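Local coordinates for aminotransferase (Bacillus subtilis, PDB 6L1L), which acts as a pyridoxal-phosphate-dependent aminotransferase of the bacilysin biosynthesis operon, whose product is a dipeptide antibiotic, at the interface of chains A and B. Coordinates in Å, arbitrary orientation; residue numbers count along the deposited sequence, not the author numbering. Chains: chain A/B, Aminotransferase.

The centres of the C-alpha atoms of contacts 1 and 2 are about 15 Å apart on one two-fold symmetric dimer interface. No residue is common to both, but chain A serves both from the same two segments. Segment 58-66, which includes 3-10 helix 61-63, gives A:Ser58, A:Leu59 and A:His64 to contact 2 and A:Gly65 and A:Tyr66 to contact 1; the linker between helices 255-268 and 274-285 gives A:Val270 to contact 1 and A:Phe273 to contact 2. Contact 1 borders the cofactor site of chain B, while contact 2 is a largely apolar patch that probably helps hold the borrowed tyrosine. Symmetry repeats both.

Contact 1: the interface of chains A and B. Residues chain A 65-66, 270; chain B 39-40, 104, 238-239, 244-245, 247.
The cofactor pocket of a fold-type I aminotransferase is completed across the dimer, and here A:Tyr66 reaches from a loop of chain A to the pyridoxal-phosphate residues of chain B, in a structure solved without cofactor. In this family a tyrosine from the neighbouring subunit contacts the cofactor phosphate, as A:Tyr66 probably does. Its CG stands anti to its own carbonyl carbon (chi1 -66°), which sends the ring between B:Ala244 and B:Gln39. The B:Ala244 methyl CB sits over the centre of one face, 3.6 Å from the centroid of the A:Tyr66 ring, a CH-pi contact that suits a small side chain. Past the opposite face, toward the CD2 rim, lies the amide of the extended B:Gln39 chain, its CD 3.7 Å from A:Tyr66 CD2 and its plane turned 34° from the ring. At the tip of the ring, the amine NZ of B:Lys239, the lysine that forms the Schiff base in this family, lies 3.2 Å from the phenol OH of A:Tyr66, a weak hydrogen bond.

B:Arg247, expected from its family to grip the cofactor phosphate, crosses A:Tyr66 at about a right angle, with NH1 nearest the ring at CE1 and the two planes 53° apart. Its planar, multiply donating head is held from within chain B: NH1 donates to the backbone O of B:Ala244 at 2.9 Å, in the guanidinium plane and in the plane of the carbonyl. This link couples the arginine to the residue that packs on the tyrosine. A:Val270 lays its methyl CG2 over one guanidinium face toward the rim, 4.0 Å from B:Arg247 CZ; a branched aliphatic side chain fills such a place without competing for its hydrogen bonds. The same methyl meets the bent chain of B:Lys104 at its CE, 3.7 Å from A:Val270 CG2. Water 1 bridges the chains at the guanidinium edge, 2.7 Å from B:Arg247 NE and 3.1 Å from the backbone N of A:Val270.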
# COMPACT_ATOMS: atom_id res chain seq x y z
N GLY A 65 13.06 -5.60 -10.72
CA GLY A 65 11.91 -5.37 -11.54
C GLY A 65 10.60 -5.78 -10.93
O GLY A 65 10.58 -6.25 -9.80
N TYR A 66 9.50 -5.54 -11.66
CA TYR A 66 8.19 -5.96 -11.21
C TYR A 66 8.18 -7.47 -11.06
O TYR A 66 8.70 -8.17 -11.89
CB TYR A 66 7.05 -5.57 -12.21
CG TYR A 66 6.78 -4.09 -12.40
CD1 TYR A 66 6.39 -3.30 -11.33
CD2 TYR A 66 6.92 -3.48 -13.65
CE1 TYR A 66 6.14 -1.96 -11.47
CE2 TYR A 66 6.63 -2.13 -13.82
CZ TYR A 66 6.25 -1.36 -12.72
OH TYR A 66 5.99 0.02 -12.85
N VAL A 270 1.75 -3.62 -6.83
CA VAL A 270 2.42 -4.66 -7.61
C VAL A 270 3.29 -5.50 -6.69
O VAL A 270 4.50 -5.53 -6.80
CB VAL A 270 3.26 -4.11 -8.78
CG1 VAL A 270 3.71 -5.26 -9.69
CG2 VAL A 270 2.47 -3.08 -9.58
N GLN B 39 4.25 -5.41 -20.51
CA GLN B 39 4.50 -4.63 -19.32
C GLN B 39 5.81 -3.88 -19.47
O GLN B 39 6.82 -4.40 -19.98
CB GLN B 39 4.53 -5.53 -18.11
CG GLN B 39 4.70 -4.81 -16.79
CD GLN B 39 4.80 -5.81 -15.64
OE1 GLN B 39 5.67 -6.71 -15.66
NE2 GLN B 39 3.93 -5.67 -14.63
N GLY B 40 5.82 -2.63 -19.01
CA GLY B 40 6.97 -1.79 -19.14
C GLY B 40 7.90 -2.07 -17.98
O GLY B 40 8.14 -1.20 -17.14
N LYS B 104 1.37 3.70 -8.56
CA LYS B 104 0.04 3.14 -8.63
C LYS B 104 -0.74 3.34 -7.32
O LYS B 104 -1.94 3.62 -7.35
CB LYS B 104 0.14 1.66 -9.00
CG LYS B 104 -1.17 0.98 -9.00
CD LYS B 104 -1.42 0.17 -10.23
CE LYS B 104 -0.54 -1.01 -10.33
NZ LYS B 104 0.65 -0.69 -11.17
N SER B 238 10.46 4.03 -10.26
CA SER B 238 10.37 2.74 -10.99
C SER B 238 11.17 2.73 -12.26
O SER B 238 12.02 1.85 -12.48
CB SER B 238 8.93 2.43 -11.30
OG SER B 238 8.32 2.00 -10.11
N LYS B 239 10.92 3.72 -13.10
CA LYS B 239 11.56 3.83 -14.39
C LYS B 239 12.85 4.61 -14.37
O LYS B 239 13.76 4.23 -14.99
CB LYS B 239 10.61 4.33 -15.48
CG LYS B 239 9.18 3.83 -15.32
CD LYS B 239 9.05 2.35 -15.56
CE LYS B 239 7.87 1.65 -14.90
NZ LYS B 239 6.51 2.13 -15.20
N ALA B 244 11.41 -0.54 -10.34
CA ALA B 244 10.07 -1.03 -10.43
C ALA B 244 9.64 -1.94 -9.25
O ALA B 244 8.56 -1.77 -8.68
CB ALA B 244 9.87 -1.73 -11.75
N GLY B 245 10.48 -2.90 -8.92
CA GLY B 245 10.11 -3.87 -7.86
C GLY B 245 10.16 -3.34 -6.43
O GLY B 245 9.61 -3.96 -5.55
N ARG B 247 8.91 -0.50 -5.18
CA ARG B 247 7.59 0.09 -4.85
C ARG B 247 7.71 1.43 -4.11
O ARG B 247 7.32 1.56 -2.93
CB ARG B 247 6.72 -0.89 -4.08
CG ARG B 247 6.50 -2.27 -4.73
CD ARG B 247 6.17 -2.33 -6.22
NE ARG B 247 5.01 -1.46 -6.58
CZ ARG B 247 4.98 -0.60 -7.60
NH1 ARG B 247 6.01 -0.45 -8.41
NH2 ARG B 247 3.87 0.13 -7.83
O HOH W 1 3.26 -2.15 -4.58

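Contact 2: the interface of chains A and B. Residues chain A 58-59, 64, 273; chain B 51-52, 54-55.
A:Leu59 lays its methyl CD2 against the aliphatic stem of B:Arg55, 3.5 Å from the CD of that arginine, the two side chains crossing at about a right angle. An arginine suits the place because its methylenes can pack against leucine while its charged end turns elsewhere. The same leucine methyl also meets B:Val51, whose CG1 is 3.8 Å from A:Leu59 CD2. Beside them the A:Ser58 hydroxyl OG rests against the arginine stem, 3.4 Å from B:Arg55 CD. With chi1 at 78°, OG lies between the backbone N and the carbonyl carbon of its own residue, a crowded position that directs it toward chain B. Further along, A:Phe273 and B:Leu54 meet tip to tip, the ring atom CE2 of A:Phe273 3.6 Å from the methyl CD2 of B:Leu54. The other methyl of B:Val51, CG2, faces the A:His64 imidazole at CE1, 3.9 Å away. No polar atoms pair across this patch, so shape and apolar contact carry it.

Second-shell bonds within each chain set these groups. In chain A the imidazole NE2 of A:His64 donates to the backbone O of A:Ser58 at 3.0 Å. The carbonyl oxygen lies in the ring plane, although NE2 sits somewhat off the plane of the carbonyl; this straight bond (168° at H) fixes the rotation of the ring and ties A:His64 back to A:Ser58 across the short 3-10 turn 61-63. In chain B the bend of the B:Arg55 chain at chi3 (75°) turns its head back to B:Glu52, where NH1 makes a salt bridge of 2.7 Å to the syn lone pair of OE1. The pair is three residues apart, about one turn of helix, and the bridge probably helps keep the arginine stem laid out for A:Leu59.

All four chain B residues lie on helix 48-57, while A:Ser58 and A:Leu59 directly follow the corresponding helix of chain A, so each helix packs beside the end of its twin.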
# COMPACT_ATOMS: atom_id res chain seq x y z
N SER A 58 18.57 -8.65 -1.78
CA SER A 58 18.62 -7.39 -2.48
C SER A 58 19.60 -7.34 -3.64
O SER A 58 19.47 -6.52 -4.53
CB SER A 58 18.95 -6.27 -1.48
OG SER A 58 20.35 -6.32 -1.19
N LEU A 59 20.60 -8.21 -3.62
CA LEU A 59 21.57 -8.34 -4.70
C LEU A 59 21.01 -9.02 -5.96
O LEU A 59 21.62 -8.91 -7.03
CB LEU A 59 22.77 -9.16 -4.22
CG LEU A 59 23.48 -8.54 -3.02
CD1 LEU A 59 24.61 -9.46 -2.57
CD2 LEU A 59 24.01 -7.19 -3.35
N HIS A 64 14.62 -6.53 -8.71
CA HIS A 64 14.71 -5.09 -9.04
C HIS A 64 13.54 -4.67 -9.89
O HIS A 64 13.02 -3.56 -9.72
CB HIS A 64 16.03 -4.74 -9.69
CG HIS A 64 17.23 -5.08 -8.84
ND1 HIS A 64 18.51 -4.94 -9.29
CD2 HIS A 64 17.33 -5.59 -7.60
CE1 HIS A 64 19.36 -5.33 -8.36
NE2 HIS A 64 18.67 -5.70 -7.31
N PHE A 273 8.60 -5.47 -2.36
CA PHE A 273 10.00 -5.76 -2.72
C PHE A 273 10.34 -7.19 -2.44
O PHE A 273 10.10 -7.71 -1.34
CB PHE A 273 10.98 -4.83 -2.03
CG PHE A 273 12.39 -4.94 -2.53
CD1 PHE A 273 12.67 -4.81 -3.88
CD2 PHE A 273 13.43 -5.09 -1.67
CE1 PHE A 273 13.96 -4.94 -4.37
CE2 PHE A 273 14.73 -5.19 -2.13
CZ PHE A 273 15.00 -5.11 -3.50
N VAL B 51 21.53 -0.21 -4.40
CA VAL B 51 21.49 -1.51 -3.75
C VAL B 51 22.33 -1.51 -2.45
O VAL B 51 21.92 -2.05 -1.40
CB VAL B 51 22.00 -2.64 -4.66
CG1 VAL B 51 22.05 -3.94 -3.92
CG2 VAL B 51 21.08 -2.83 -5.86
N GLU B 52 23.52 -0.94 -2.52
CA GLU B 52 24.37 -0.95 -1.31
C GLU B 52 23.83 -0.03 -0.21
O GLU B 52 23.94 -0.33 0.98
CB GLU B 52 25.82 -0.63 -1.65
CG GLU B 52 26.44 -1.63 -2.66
CD GLU B 52 26.12 -3.10 -2.39
OE1 GLU B 52 26.21 -3.53 -1.22
OE2 GLU B 52 25.76 -3.85 -3.35
N LEU B 54 20.64 0.40 0.52
CA LEU B 54 19.67 -0.47 1.23
C LEU B 54 20.36 -1.48 2.15
O LEU B 54 19.93 -1.74 3.27
CB LEU B 54 18.74 -1.20 0.23
CG LEU B 54 17.89 -2.38 0.74
CD1 LEU B 54 16.91 -2.00 1.85
CD2 LEU B 54 17.11 -3.04 -0.40
N ARG B 55 21.43 -2.08 1.64
CA ARG B 55 22.11 -3.12 2.36
C ARG B 55 22.72 -2.61 3.67
O ARG B 55 22.53 -3.22 4.71
CB ARG B 55 23.15 -3.77 1.47
CG ARG B 55 22.50 -4.65 0.40
CD ARG B 55 23.51 -5.40 -0.40
NE ARG B 55 24.03 -6.51 0.37
CZ ARG B 55 25.28 -6.60 0.80
NH1 ARG B 55 26.15 -5.65 0.52
NH2 ARG B 55 25.65 -7.63 1.53